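Local coordinates for nitrate regulatory protein (Klebsiella oxytoca, PDB 4AKK), which binds the factor-independent terminator in the nasF operon leader RNA and, in response to nitrate or nitrite, brings about transcription antitermination, at residues A250-A255 against L290-G295; R226-Q231 against A391-A396; L208-G213 against G276-R281; L219-V224 against Q401-I406. All blocks are in the same frame, centred on the assembly; numbering follows the deposited sequence.

Contact 1 (A250-A255 against L290-G295); sequences AEQCQA and LEQLRG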
loop_
_atom_site.group_PDB
_atom_site.type_symbol
_atom_site.label_atom_id
_atom_site.label_comp_id
_atom_site.label_asym_id
_atom_site.label_seq_id
_atom_site.Cartn_x
_atom_site.Cartn_y
_atom_site.Cartn_z
ATOM N N ALA A 250 -0.402 26.857 -2.511
ATOM C CA ALA A 250 0.086 27.505 -1.302
ATOM C C ALA A 250 -0.422 28.935 -1.224
ATOM O O ALA A 250 -0.672 29.459 -0.138
ATOM C CB ALA A 250 1.607 27.474 -1.262
ATOM N N GLU A 251 -0.577 29.557 -2.389
ATOM C CA GLU A 251 -1.038 30.939 -2.470
ATOM C C GLU A 251 -2.568 31.055 -2.415
ATOM O O GLU A 251 -3.104 31.897 -1.694
ATOM C CB GLU A 251 -0.493 31.602 -3.741
ATOM C CG GLU A 251 1.036 31.541 -3.870
ATOM C CD GLU A 251 1.554 32.092 -5.200
ATOM O OE1 GLU A 251 0.960 31.778 -6.256
ATOM O OE2 GLU A 251 2.563 32.835 -5.188
ATOM N N GLN A 252 -3.262 30.203 -3.168
ATOM C CA GLN A 252 -4.723 30.278 -3.294
ATOM C C GLN A 252 -5.507 29.631 -2.147
ATOM O O GLN A 252 -6.647 30.002 -1.888
ATOM C CB GLN A 252 -5.180 29.652 -4.616
ATOM C CG GLN A 252 -4.759 30.411 -5.858
ATOM C CD GLN A 252 -5.658 31.598 -6.147
ATOM O OE1 GLN A 252 -6.821 31.435 -6.526
ATOM N NE2 GLN A 252 -5.121 32.804 -5.976
ATOM N N CYS A 253 -4.911 28.661 -1.468
ATOM C CA CYS A 253 -5.665 27.869 -0.501
ATOM C C CYS A 253 -5.074 27.923 0.894
ATOM O O CYS A 253 -4.966 26.902 1.568
ATOM C CB CYS A 253 -5.750 26.422 -0.966
ATOM S SG CYS A 253 -6.440 26.228 -2.614
ATOM N N GLN A 254 -4.701 29.123 1.320
ATOM C CA GLN A 254 -4.109 29.326 2.635
ATOM C C GLN A 254 -5.065 28.953 3.766
ATOM O O GLN A 254 -6.288 29.002 3.608
ATOM C CB GLN A 254 -3.651 30.777 2.778
ATOM C CG GLN A 254 -2.776 31.236 1.617
ATOM C CD GLN A 254 -2.362 32.692 1.729
ATOM O OE1 GLN A 254 -2.104 33.193 2.825
ATOM N NE2 GLN A 254 -2.299 33.379 0.593
ATOM N N ALA A 255 -4.494 28.571 4.904
ATOM C CA ALA A 255 -5.276 28.197 6.076
ATOM C C ALA A 255 -6.236 29.318 6.489
ATOM O O ALA A 255 -5.931 30.504 6.323
ATOM C CB ALA A 255 -4.355 27.834 7.229
ATOM N N LEU A 290 -13.734 25.600 -0.256
ATOM C CA LEU A 290 -13.884 24.582 -1.295
ATOM C C LEU A 290 -13.840 25.174 -2.708
ATOM O O LEU A 290 -13.319 24.545 -3.632
ATOM C CB LEU A 290 -15.179 23.790 -1.085
ATOM C CG LEU A 290 -15.184 22.874 0.152
ATOM C CD1 LEU A 290 -16.610 22.562 0.599
ATOM C CD2 LEU A 290 -14.415 21.586 -0.115
ATOM N N GLU A 291 -14.383 26.378 -2.883
ATOM C CA GLU A 291 -14.251 27.059 -4.176
ATOM C C GLU A 291 -12.800 27.418 -4.498
ATOM O O GLU A 291 -12.370 27.346 -5.656
ATOM C CB GLU A 291 -15.169 28.284 -4.269
ATOM C CG GLU A 291 -16.640 27.923 -4.515
ATOM C CD GLU A 291 -16.848 27.059 -5.765
ATOM O OE1 GLU A 291 -16.324 27.400 -6.854
ATOM O OE2 GLU A 291 -17.552 26.037 -5.663
ATOM N N GLN A 292 -12.026 27.777 -3.481
ATOM C CA GLN A 292 -10.591 27.979 -3.698
ATOM C C GLN A 292 -9.911 26.673 -4.125
ATOM O O GLN A 292 -9.092 26.669 -5.047
ATOM C CB GLN A 292 -9.913 28.554 -2.449
ATOM C CG GLN A 292 -10.358 29.965 -2.111
ATOM C CD GLN A 292 -10.067 30.943 -3.241
ATOM O OE1 GLN A 292 -10.979 31.418 -3.921
ATOM N NE2 GLN A 292 -8.789 31.228 -3.461
ATOM N N LEU A 293 -10.250 25.567 -3.459
ATOM C CA LEU A 293 -9.677 24.279 -3.834
ATOM C C LEU A 293 -10.075 23.933 -5.267
ATOM O O LEU A 293 -9.263 23.427 -6.037
ATOM C CB LEU A 293 -10.133 23.174 -2.878
ATOM C CG LEU A 293 -9.618 23.248 -1.437
ATOM C CD1 LEU A 293 -10.459 22.359 -0.535
ATOM C CD2 LEU A 293 -8.138 22.872 -1.343
ATOM N N ARG A 294 -11.329 24.209 -5.618
ATOM C CA ARG A 294 -11.830 23.921 -6.963
ATOM C C ARG A 294 -11.001 24.648 -8.028
ATOM O O ARG A 294 -10.672 24.075 -9.065
ATOM C CB ARG A 294 -13.318 24.291 -7.086
ATOM C CG ARG A 294 -13.909 24.057 -8.482
ATOM C CD ARG A 294 -13.716 22.611 -8.945
ATOM N NE ARG A 294 -14.216 22.369 -10.304
ATOM C CZ ARG A 294 -14.015 21.241 -10.982
ATOM N NH1 ARG A 294 -13.347 20.247 -10.417
ATOM N NH2 ARG A 294 -14.492 21.095 -12.217
ATOM N N GLY A 295 -10.649 25.902 -7.762
ATOM C CA GLY A 295 -9.827 26.673 -8.685
ATOM C C GLY A 295 -8.540 25.944 -9.008
ATOM O O GLY A 295 -8.176 25.771 -10.174
HETATM O O HOH W 1 -8.299 29.099 -6.447
#
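The side-chain amides of Gln-252 and Gln-292 meet with their planes turned 51° apart, the two chains crossing at about a right angle, so the amides neither stack nor pair. What the Gln-292 amide has essentially in its plane is a backbone oxygen: NE2 of Gln-292 donates to O of Gln-252 at 2.9 Å, with an N-H...O angle of 176°. Seen from the acceptor, the donor is tilted 19° from the carbonyl plane. The bend of the Gln-292 chain at chi2 turns NE2 toward the carbonyl of Gln-252. Gln-252, likewise bent, brings OE1 to 3.6 Å from Gln-292 NE2. The same OE1 takes a bond at 2.8 Å from a water that also donates to Gln-292 O at 2.9 Å, so a direct and a water-mediated link join the same two residues. Beside this polar link, SG of Cys-253 lies 3.6 Å from Gln-292 O and 4.0 Å from Leu-293 CD2. Leu-293 also packs on Phe-192 and Lys-196 of helix 180-212. Cys-253 is where the chain leaves helical backbone angles, and the bonded carbonyl belongs to the last turn of helix 243-252. The arrangement is a side-chain-to-backbone hydrogen bond at the C-terminal end of that helix, joining it to the long helix 277-312 within the all-helical NIT domain.

Contact 2 (R226-Q231 against A391-A396); sequences RIDGQQ and ALRKMA
Asp-228 and Arg-393 meet across the junction between the NIT nitrate-sensing part of the chain and the ANTAR RNA-binding part, forming an interdomain salt bridge between two helices. Helices 217-240 and 385-399 run in nearly the same direction here, their local axes inclined by 24°, and the axes of the two segments approach to 12.0 Å. That spacing is too wide for backbones to mesh, and side chains must span it. The close part is the charged pair: OD1 of Asp-228 lies 3.3 Å from NH1 of Arg-393, with carboxylate and guanidinium planes 34° apart. NH1 approaches OD1 more closely than OD2, which stands 4.0 Å from the same nitrogen, so this is a one-pronged contact rather than a paired, two-bond one. Arg-393 reaches across because CG leaves opposite the backbone N (chi1 154°) and the chain then turns at chi2. The start of its chain, at CB, packs on Met-403 of helix 403-412. The residue is buried, and burial beside a carboxylate would be expected to strengthen the attraction.

Around this pair the packing is looser. CB of Ala-396 stands 4.3 Å from OD2 of Asp-228, a loose contact. The four touching residues are nonetheless all buried, so the looseness is one of spacing and not of solvent access; the outer flank of helix 385-399 carries the exposed Lys-394. At the edge of the guanidinium, near its plane, CG2 of Ile-227 lies 4.3 Å from NH1 of Arg-393.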
loop_
_atom_site.group_PDB
_atom_site.type_symbol
_atom_site.label_atom_id
_atom_site.label_comp_id
_atom_site.label_asym_id
_atom_site.label_seq_id
_atom_site.Cartn_x
_atom_site.Cartn_y
_atom_site.Cartn_z
ATOM N N ARG A 226 -12.457 13.288 9.577
ATOM C CA ARG A 226 -12.493 13.922 8.261
ATOM C C ARG A 226 -11.372 14.935 8.151
ATOM O O ARG A 226 -10.749 15.079 7.099
ATOM C CB ARG A 226 -13.840 14.608 8.017
ATOM C CG ARG A 226 -15.039 13.671 8.026
ATOM C CD ARG A 226 -14.701 12.380 7.325
ATOM N NE ARG A 226 -15.824 11.456 7.206
ATOM C CZ ARG A 226 -16.218 10.617 8.161
ATOM N NH1 ARG A 226 -15.615 10.607 9.346
ATOM N NH2 ARG A 226 -17.237 9.803 7.935
ATOM N N ILE A 227 -11.087 15.616 9.252
ATOM C CA ILE A 227 -10.028 16.628 9.242
ATOM C C ILE A 227 -8.628 16.003 9.164
ATOM O O ILE A 227 -7.808 16.405 8.346
ATOM C CB ILE A 227 -10.129 17.584 10.449
ATOM C CG1 ILE A 227 -11.420 18.405 10.349
ATOM C CG2 ILE A 227 -8.886 18.492 10.521
ATOM C CD1 ILE A 227 -11.965 18.895 11.702
ATOM N N ASP A 228 -8.360 15.017 10.010
ATOM C CA ASP A 228 -7.074 14.318 9.969
ATOM C C ASP A 228 -6.863 13.597 8.642
ATOM O O ASP A 228 -5.751 13.514 8.155
ATOM C CB ASP A 228 -6.981 13.310 11.112
ATOM C CG ASP A 228 -6.937 13.976 12.474
ATOM O OD1 ASP A 228 -6.560 15.172 12.545
ATOM O OD2 ASP A 228 -7.271 13.293 13.468
ATOM N N GLY A 229 -7.937 13.068 8.067
ATOM C CA GLY A 229 -7.841 12.343 6.811
ATOM C C GLY A 229 -7.340 13.190 5.656
ATOM O O GLY A 229 -6.713 12.683 4.721
ATOM N N GLN A 230 -7.630 14.486 5.714
ATOM C CA GLN A 230 -7.174 15.420 4.698
ATOM C C GLN A 230 -5.650 15.474 4.592
ATOM O O GLN A 230 -5.101 15.609 3.493
ATOM C CB GLN A 230 -7.738 16.815 4.982
ATOM C CG GLN A 230 -9.244 16.900 4.786
ATOM C CD GLN A 230 -9.851 18.108 5.461
ATOM O OE1 GLN A 230 -9.248 19.179 5.494
ATOM N NE2 GLN A 230 -11.060 17.947 5.990
ATOM N N GLN A 231 -4.974 15.371 5.738
ATOM C CA GLN A 231 -3.516 15.500 5.787
ATOM C C GLN A 231 -2.776 14.602 4.791
ATOM O O GLN A 231 -2.027 15.098 3.956
ATOM C CB GLN A 231 -2.983 15.247 7.205
ATOM C CG GLN A 231 -2.973 16.470 8.105
ATOM C CD GLN A 231 -1.842 17.443 7.792
ATOM O OE1 GLN A 231 -0.887 17.014 6.967
ATOM N NE2 GLN A 231 -1.832 18.570 8.289
ATOM N N ALA A 391 -5.622 14.842 24.641
ATOM C CA ALA A 391 -4.180 14.616 24.492
ATOM C C ALA A 391 -3.855 13.886 23.186
ATOM O O ALA A 391 -2.937 14.265 22.463
ATOM C CB ALA A 391 -3.639 13.844 25.677
ATOM N N LEU A 392 -4.619 12.841 22.894
ATOM C CA LEU A 392 -4.434 12.063 21.673
ATOM C C LEU A 392 -4.677 12.912 20.414
ATOM O O LEU A 392 -3.893 12.868 19.462
ATOM C CB LEU A 392 -5.359 10.834 21.702
ATOM C CG LEU A 392 -5.061 9.811 22.817
ATOM C CD1 LEU A 392 -6.167 8.771 22.965
ATOM C CD2 LEU A 392 -3.733 9.114 22.597
ATOM N N ARG A 393 -5.765 13.680 20.416
ATOM C CA ARG A 393 -6.097 14.578 19.304
ATOM C C ARG A 393 -5.001 15.618 19.116
ATOM O O ARG A 393 -4.611 15.939 17.984
ATOM C CB ARG A 393 -7.471 15.238 19.523
ATOM C CG ARG A 393 -7.694 16.608 18.836
ATOM C CD ARG A 393 -7.870 16.522 17.313
ATOM N NE ARG A 393 -8.248 17.807 16.714
ATOM C CZ ARG A 393 -8.470 18.011 15.416
ATOM N NH1 ARG A 393 -8.339 17.016 14.552
ATOM N NH2 ARG A 393 -8.828 19.220 14.973
ATOM N N LYS A 394 -4.480 16.117 20.231
ATOM C CA LYS A 394 -3.397 17.087 20.180
ATOM C C LYS A 394 -2.165 16.483 19.523
ATOM O O LYS A 394 -1.595 17.082 18.614
ATOM C CB LYS A 394 -3.051 17.605 21.578
ATOM C CG LYS A 394 -1.927 18.640 21.577
ATOM C CD LYS A 394 -1.669 19.199 22.971
ATOM C CE LYS A 394 -1.649 18.091 24.025
ATOM N NZ LYS A 394 -0.603 17.051 23.772
ATOM N N MET A 395 -1.752 15.300 19.976
ATOM C CA MET A 395 -0.574 14.650 19.392
ATOM C C MET A 395 -0.764 14.401 17.894
ATOM O O MET A 395 0.189 14.457 17.130
ATOM C CB MET A 395 -0.231 13.343 20.119
ATOM C CG MET A 395 0.807 13.486 21.238
ATOM S SD MET A 395 1.078 11.960 22.190
ATOM C CE MET A 395 -0.414 11.972 23.163
ATOM N N ALA A 396 -2.006 14.151 17.483
ATOM C CA ALA A 396 -2.311 13.841 16.090
ATOM C C ALA A 396 -2.142 15.060 15.188
ATOM O O ALA A 396 -1.652 14.932 14.078
ATOM C CB ALA A 396 -3.718 13.285 15.965
#

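Contact 3 (L208-G213 against G276-R281); sequences LGFARG and GETALR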
loop_
_atom_site.group_PDB
_atom_site.type_symbol
_atom_site.label_atom_id
_atom_site.label_comp_id
_atom_site.label_asym_id
_atom_site.label_seq_id
_atom_site.Cartn_x
_atom_site.Cartn_y
_atom_site.Cartn_z
ATOM N N LEU A 208 -23.926 20.286 10.682
ATOM C CA LEU A 208 -24.847 19.499 11.467
ATOM C C LEU A 208 -24.671 19.799 12.958
ATOM O O LEU A 208 -25.619 20.161 13.649
ATOM C CB LEU A 208 -24.598 18.016 11.193
ATOM C CG LEU A 208 -25.356 17.039 12.081
ATOM C CD1 LEU A 208 -26.846 17.240 11.917
ATOM C CD2 LEU A 208 -24.955 15.598 11.762
ATOM N N GLY A 209 -23.446 19.668 13.448
ATOM C CA GLY A 209 -23.158 19.919 14.845
ATOM C C GLY A 209 -23.531 21.324 15.291
ATOM O O GLY A 209 -24.126 21.507 16.351
ATOM N N PHE A 210 -23.168 22.324 14.492
ATOM C CA PHE A 210 -23.457 23.708 14.853
ATOM C C PHE A 210 -24.944 24.021 14.719
ATOM O O PHE A 210 -25.477 24.863 15.436
ATOM C CB PHE A 210 -22.616 24.691 14.022
ATOM C CG PHE A 210 -21.154 24.714 14.402
ATOM C CD1 PHE A 210 -20.759 25.067 15.687
ATOM C CD2 PHE A 210 -20.171 24.392 13.471
ATOM C CE1 PHE A 210 -19.409 25.090 16.037
ATOM C CE2 PHE A 210 -18.826 24.423 13.810
ATOM C CZ PHE A 210 -18.444 24.763 15.098
ATOM N N ALA A 211 -25.616 23.347 13.797
ATOM C CA ALA A 211 -27.042 23.554 13.634
ATOM C C ALA A 211 -27.807 22.991 14.837
ATOM O O ALA A 211 -28.813 23.568 15.268
ATOM C CB ALA A 211 -27.531 22.939 12.338
ATOM N N ARG A 212 -27.323 21.877 15.384
ATOM C CA ARG A 212 -27.940 21.253 16.553
ATOM C C ARG A 212 -27.635 22.015 17.830
ATOM O O ARG A 212 -28.369 21.912 18.804
ATOM C CB ARG A 212 -27.417 19.824 16.743
ATOM C CG ARG A 212 -27.907 18.821 15.728
ATOM C CD ARG A 212 -27.145 17.502 15.855
ATOM N NE ARG A 212 -27.719 16.482 14.984
ATOM C CZ ARG A 212 -27.176 15.295 14.751
ATOM N NH1 ARG A 212 -26.022 14.968 15.317
ATOM N NH2 ARG A 212 -27.789 14.435 13.943
ATOM N N GLY A 213 -26.529 22.748 17.837
ATOM C CA GLY A 213 -26.063 23.377 19.057
ATOM C C GLY A 213 -25.294 22.396 19.931
ATOM O O GLY A 213 -25.011 22.678 21.100
ATOM N N GLY A 276 -28.710 28.514 14.265
ATOM C CA GLY A 276 -28.273 28.391 12.889
ATOM C C GLY A 276 -27.249 29.420 12.455
ATOM O O GLY A 276 -26.686 29.311 11.369
ATOM N N GLU A 277 -26.999 30.417 13.297
ATOM C CA GLU A 277 -26.088 31.494 12.917
ATOM C C GLU A 277 -24.626 31.014 12.776
ATOM O O GLU A 277 -23.973 31.300 11.773
ATOM C CB GLU A 277 -26.207 32.676 13.893
ATOM C CG GLU A 277 -25.426 33.912 13.472
ATOM C CD GLU A 277 -25.904 34.487 12.139
ATOM O OE1 GLU A 277 -27.129 34.692 11.965
ATOM O OE2 GLU A 277 -25.047 34.742 11.266
ATOM N N THR A 278 -24.116 30.284 13.770
ATOM C CA THR A 278 -22.744 29.755 13.702
ATOM C C THR A 278 -22.573 28.685 12.611
ATOM O O THR A 278 -21.529 28.603 11.960
ATOM C CB THR A 278 -22.286 29.152 15.049
ATOM O OG1 THR A 278 -22.216 30.178 16.042
ATOM C CG2 THR A 278 -20.908 28.521 14.911
ATOM N N ALA A 279 -23.604 27.864 12.444
ATOM C CA ALA A 279 -23.653 26.852 11.405
ATOM C C ALA A 279 -23.479 27.474 10.028
ATOM O O ALA A 279 -22.708 26.975 9.201
ATOM C CB ALA A 279 -24.978 26.095 11.482
ATOM N N LEU A 280 -24.209 28.560 9.783
ATOM C CA LEU A 280 -24.100 29.310 8.532
ATOM C C LEU A 280 -22.720 29.924 8.364
ATOM O O LEU A 280 -22.149 29.908 7.273
ATOM C CB LEU A 280 -25.172 30.402 8.465
ATOM C CG LEU A 280 -26.602 29.908 8.268
ATOM C CD1 LEU A 280 -27.570 31.094 8.251
ATOM C CD2 LEU A 280 -26.696 29.099 6.975
ATOM N N ARG A 281 -22.182 30.463 9.454
ATOM C CA ARG A 281 -20.853 31.060 9.434
ATOM C C ARG A 281 -19.848 29.971 9.029
ATOM O O ARG A 281 -18.974 30.178 8.181
ATOM C CB ARG A 281 -20.536 31.621 10.825
ATOM C CG ARG A 281 -19.445 32.677 10.873
ATOM C CD ARG A 281 -19.956 34.038 10.413
ATOM N NE ARG A 281 -21.076 34.520 11.223
ATOM C CZ ARG A 281 -21.620 35.731 11.105
ATOM N NH1 ARG A 281 -21.144 36.589 10.211
ATOM N NH2 ARG A 281 -22.638 36.087 11.883
HETATM O O HOH W 2 -25.475 27.602 14.819
HETATM O O HOH W 3 -28.278 26.276 16.324
#
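The backbone O of Phe-210 and the N of Ala-279 are joined by one water, which probably donates to Phe-210 O, 2.8 Å away, and accepts from Ala-279 N at 3.0 Å. This bridge lies in an antiparallel helix pair of the all-helical NIT domain: the C-terminal end of helix 180-212 runs against the first turn of helix 277-312, with local axes 159° apart and 7.6 Å at closest approach. The closeness is consistent with the small residues Ala-211, Gly-276 and Ala-279 at the crossing. CA atoms of Phe-210 and Ala-279 are 4.7 Å apart, and CB of Ala-279 packs against both CB of Phe-210 and CB of Ala-211. A second water probably donates to Ala-211 O and accepts a weak bond from N of Gly-276, the N-cap residue, so solvent links a terminating helix to a starting one.

Phe-210 also meets Trp-282 and, edge-to-face, Phe-215. Thr-278 divides its two branches: OG1 bonds Asp-274, whereas CG2, set opposite the backbone N, faces the aromatic ring. This CH-pi contact places CG2 of Thr-278 3.9 Å from the Phe-210 ring centroid, 27° off the normal, and nearest to the rim at CD1, 3.5 Å away.

Contact 4 (L219-V224 against Q401-I406); sequences LRQQLV and QRMVEI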
loop_
_atom_site.group_PDB
_atom_site.type_symbol
_atom_site.label_atom_id
_atom_site.label_comp_id
_atom_site.label_asym_id
_atom_site.label_seq_id
_atom_site.Cartn_x
_atom_site.Cartn_y
_atom_site.Cartn_z
ATOM N N LEU A 219 -20.324 12.413 16.610
ATOM C CA LEU A 219 -20.184 13.411 15.551
ATOM C C LEU A 219 -18.809 14.062 15.611
ATOM O O LEU A 219 -18.146 14.245 14.589
ATOM C CB LEU A 219 -21.295 14.468 15.654
ATOM C CG LEU A 219 -21.356 15.519 14.545
ATOM C CD1 LEU A 219 -21.530 14.854 13.189
ATOM C CD2 LEU A 219 -22.486 16.535 14.800
ATOM N N ARG A 220 -18.370 14.388 16.818
ATOM C CA ARG A 220 -17.044 14.935 17.003
ATOM C C ARG A 220 -15.917 14.011 16.491
ATOM O O ARG A 220 -14.932 14.481 15.906
ATOM C CB ARG A 220 -16.821 15.312 18.475
ATOM C CG ARG A 220 -15.382 15.761 18.751
ATOM C CD ARG A 220 -15.187 16.229 20.185
ATOM N NE ARG A 220 -15.132 15.120 21.124
ATOM C CZ ARG A 220 -14.857 15.254 22.419
ATOM N NH1 ARG A 220 -14.626 16.456 22.929
ATOM N NH2 ARG A 220 -14.822 14.185 23.207
ATOM N N GLN A 221 -16.036 12.703 16.719
ATOM C CA GLN A 221 -14.987 11.794 16.241
ATOM C C GLN A 221 -15.000 11.757 14.706
ATOM O O GLN A 221 -13.952 11.837 14.069
ATOM C CB GLN A 221 -15.129 10.383 16.848
ATOM C CG GLN A 221 -13.922 9.466 16.592
ATOM C CD GLN A 221 -12.629 9.949 17.251
ATOM O OE1 GLN A 221 -12.560 10.127 18.470
ATOM N NE2 GLN A 221 -11.596 10.152 16.440
ATOM N N GLN A 222 -16.192 11.674 14.121
ATOM C CA GLN A 222 -16.327 11.680 12.671
ATOM C C GLN A 222 -15.757 12.969 12.070
ATOM O O GLN A 222 -15.144 12.954 11.004
ATOM C CB GLN A 222 -17.795 11.536 12.273
ATOM C CG GLN A 222 -18.434 10.206 12.674
ATOM C CD GLN A 222 -19.897 10.132 12.253
ATOM O OE1 GLN A 222 -20.387 10.999 11.534
ATOM N NE2 GLN A 222 -20.599 9.098 12.702
ATOM N N LEU A 223 -15.960 14.085 12.757
ATOM C CA LEU A 223 -15.473 15.360 12.247
ATOM C C LEU A 223 -13.955 15.352 12.279
ATOM O O LEU A 223 -13.288 15.598 11.276
ATOM C CB LEU A 223 -16.026 16.528 13.071
ATOM C CG LEU A 223 -15.452 17.910 12.747
ATOM C CD1 LEU A 223 -15.806 18.313 11.304
ATOM C CD2 LEU A 223 -15.997 18.929 13.742
ATOM N N VAL A 224 -13.412 15.060 13.451
ATOM C CA VAL A 224 -11.984 14.927 13.614
ATOM C C VAL A 224 -11.382 13.995 12.558
ATOM O O VAL A 224 -10.310 14.270 12.022
ATOM C CB VAL A 224 -11.663 14.382 15.023
ATOM C CG1 VAL A 224 -10.226 13.880 15.101
ATOM C CG2 VAL A 224 -11.937 15.458 16.074
ATOM N N GLN A 401 -0.722 13.061 12.105
ATOM C CA GLN A 401 -1.187 11.686 11.962
ATOM C C GLN A 401 -2.639 11.596 12.432
ATOM O O GLN A 401 -3.133 12.494 13.116
ATOM C CB GLN A 401 -0.305 10.739 12.776
ATOM C CG GLN A 401 1.170 10.773 12.380
ATOM C CD GLN A 401 2.005 9.747 13.127
ATOM O OE1 GLN A 401 1.497 8.701 13.547
ATOM N NE2 GLN A 401 3.295 10.032 13.287
ATOM N N ARG A 402 -3.323 10.520 12.056
ATOM C CA ARG A 402 -4.689 10.305 12.508
ATOM C C ARG A 402 -4.633 9.903 13.975
ATOM O O ARG A 402 -3.609 9.418 14.439
ATOM C CB ARG A 402 -5.371 9.223 11.679
ATOM C CG ARG A 402 -5.305 9.418 10.160
ATOM C CD ARG A 402 -5.918 8.195 9.465
ATOM N NE ARG A 402 -7.329 8.048 9.815
ATOM C CZ ARG A 402 -7.991 6.895 9.853
ATOM N NH1 ARG A 402 -7.379 5.750 9.561
ATOM N NH2 ARG A 402 -9.275 6.891 10.192
ATOM N N MET A 403 -5.716 10.138 14.708
ATOM C CA MET A 403 -5.805 9.734 16.114
ATOM C C MET A 403 -5.562 8.226 16.291
ATOM O O MET A 403 -4.934 7.809 17.253
ATOM C CB MET A 403 -7.167 10.130 16.726
ATOM C CG MET A 403 -7.347 11.639 17.093
ATOM S SD MET A 403 -8.894 12.022 18.000
ATOM C CE MET A 403 -8.589 11.208 19.562
ATOM N N VAL A 404 -6.057 7.406 15.367
ATOM C CA VAL A 404 -5.871 5.967 15.513
ATOM C C VAL A 404 -4.405 5.574 15.356
ATOM O O VAL A 404 -3.943 4.626 15.997
ATOM C CB VAL A 404 -6.777 5.133 14.575
ATOM C CG1 VAL A 404 -6.468 5.414 13.108
ATOM C CG2 VAL A 404 -6.644 3.639 14.907
ATOM N N GLU A 405 -3.672 6.325 14.534
ATOM C CA GLU A 405 -2.226 6.118 14.370
ATOM C C GLU A 405 -1.468 6.503 15.633
ATOM O O GLU A 405 -0.558 5.809 16.046
ATOM C CB GLU A 405 -1.689 6.900 13.168
ATOM C CG GLU A 405 -2.194 6.395 11.828
ATOM C CD GLU A 405 -1.902 7.363 10.687
ATOM O OE1 GLU A 405 -1.772 8.578 10.954
ATOM O OE2 GLU A 405 -1.807 6.912 9.521
ATOM N N ILE A 406 -1.856 7.609 16.253
ATOM C CA ILE A 406 -1.295 7.981 17.547
ATOM C C ILE A 406 -1.578 6.890 18.561
ATOM O O ILE A 406 -0.717 6.537 19.358
ATOM C CB ILE A 406 -1.931 9.280 18.087
ATOM C CG1 ILE A 406 -1.654 10.454 17.144
ATOM C CG2 ILE A 406 -1.461 9.550 19.523
ATOM C CD1 ILE A 406 -0.173 10.640 16.790
#
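Met-403 is the residue of 401-406 that touches Val-224 and Gln-221, and it follows directly on the N-cap residue, Arg-402. The segment begins with Gln-401, which packs on Thr-412 of the second subunit. At Arg-402 the backbone N is bonded at 2.7 Å by OE1 of Glu-405, met from above the carboxylate plane, while its O receives the N of Ile-406. The Arg-402 guanidinium forms a salt bridge with Glu-366.

Next comes Met-403. CG beside the backbone N (chi1 -77°) and an extended chi2 carry SD to Val-224 and Gln-221; the bend at chi3 only turns the terminal methyl CE. SD lies 3.7 Å from CG1 of Val-224, the two side chains crossing at about a right angle. NE2 of Gln-221 donates a weak bond to SD of Met-403 at 3.6 Å, with an N-H...S angle of 160°. The amide also has partners at both ends: NE2 bonds Asp-225 and OE1 bonds Trp-389. Farther on, Ile-406 turns to Ala-396 and to Thr-412 of the second subunit.

This is a buried contact centred on the Met-403 sulfur, met by a valine methyl and a glutamine amide at the NIT-ANTAR junction, where helix 403-412 meets helix 217-240 with helix 385-399 alongside, supplying Trp-389 and Arg-393.

Contacts 2 and 4 form one continuous interface: their centres are 5 Å apart, both use helix 217-240, and NH1 of Arg-393 packs on CG1 of Val-224 at 3.7 Å. Ala-396 O and Gln-401 N, 2.9 Å apart, probably hydrogen-bond where helix 385-399 leads into 403-412. Together they join the nitrate-sensing and RNA-binding parts, whereas contacts 1 and 3 lie within the sensor. Those two share helix 277-312, with centres about 23 Å apart and no touch. Contact 3 reaches contact 4 through Gly-209 CA and Leu-219 CD2, 3.5 Å apart, although their centres are about 21 Å apart. Contact 1 touches none of the others.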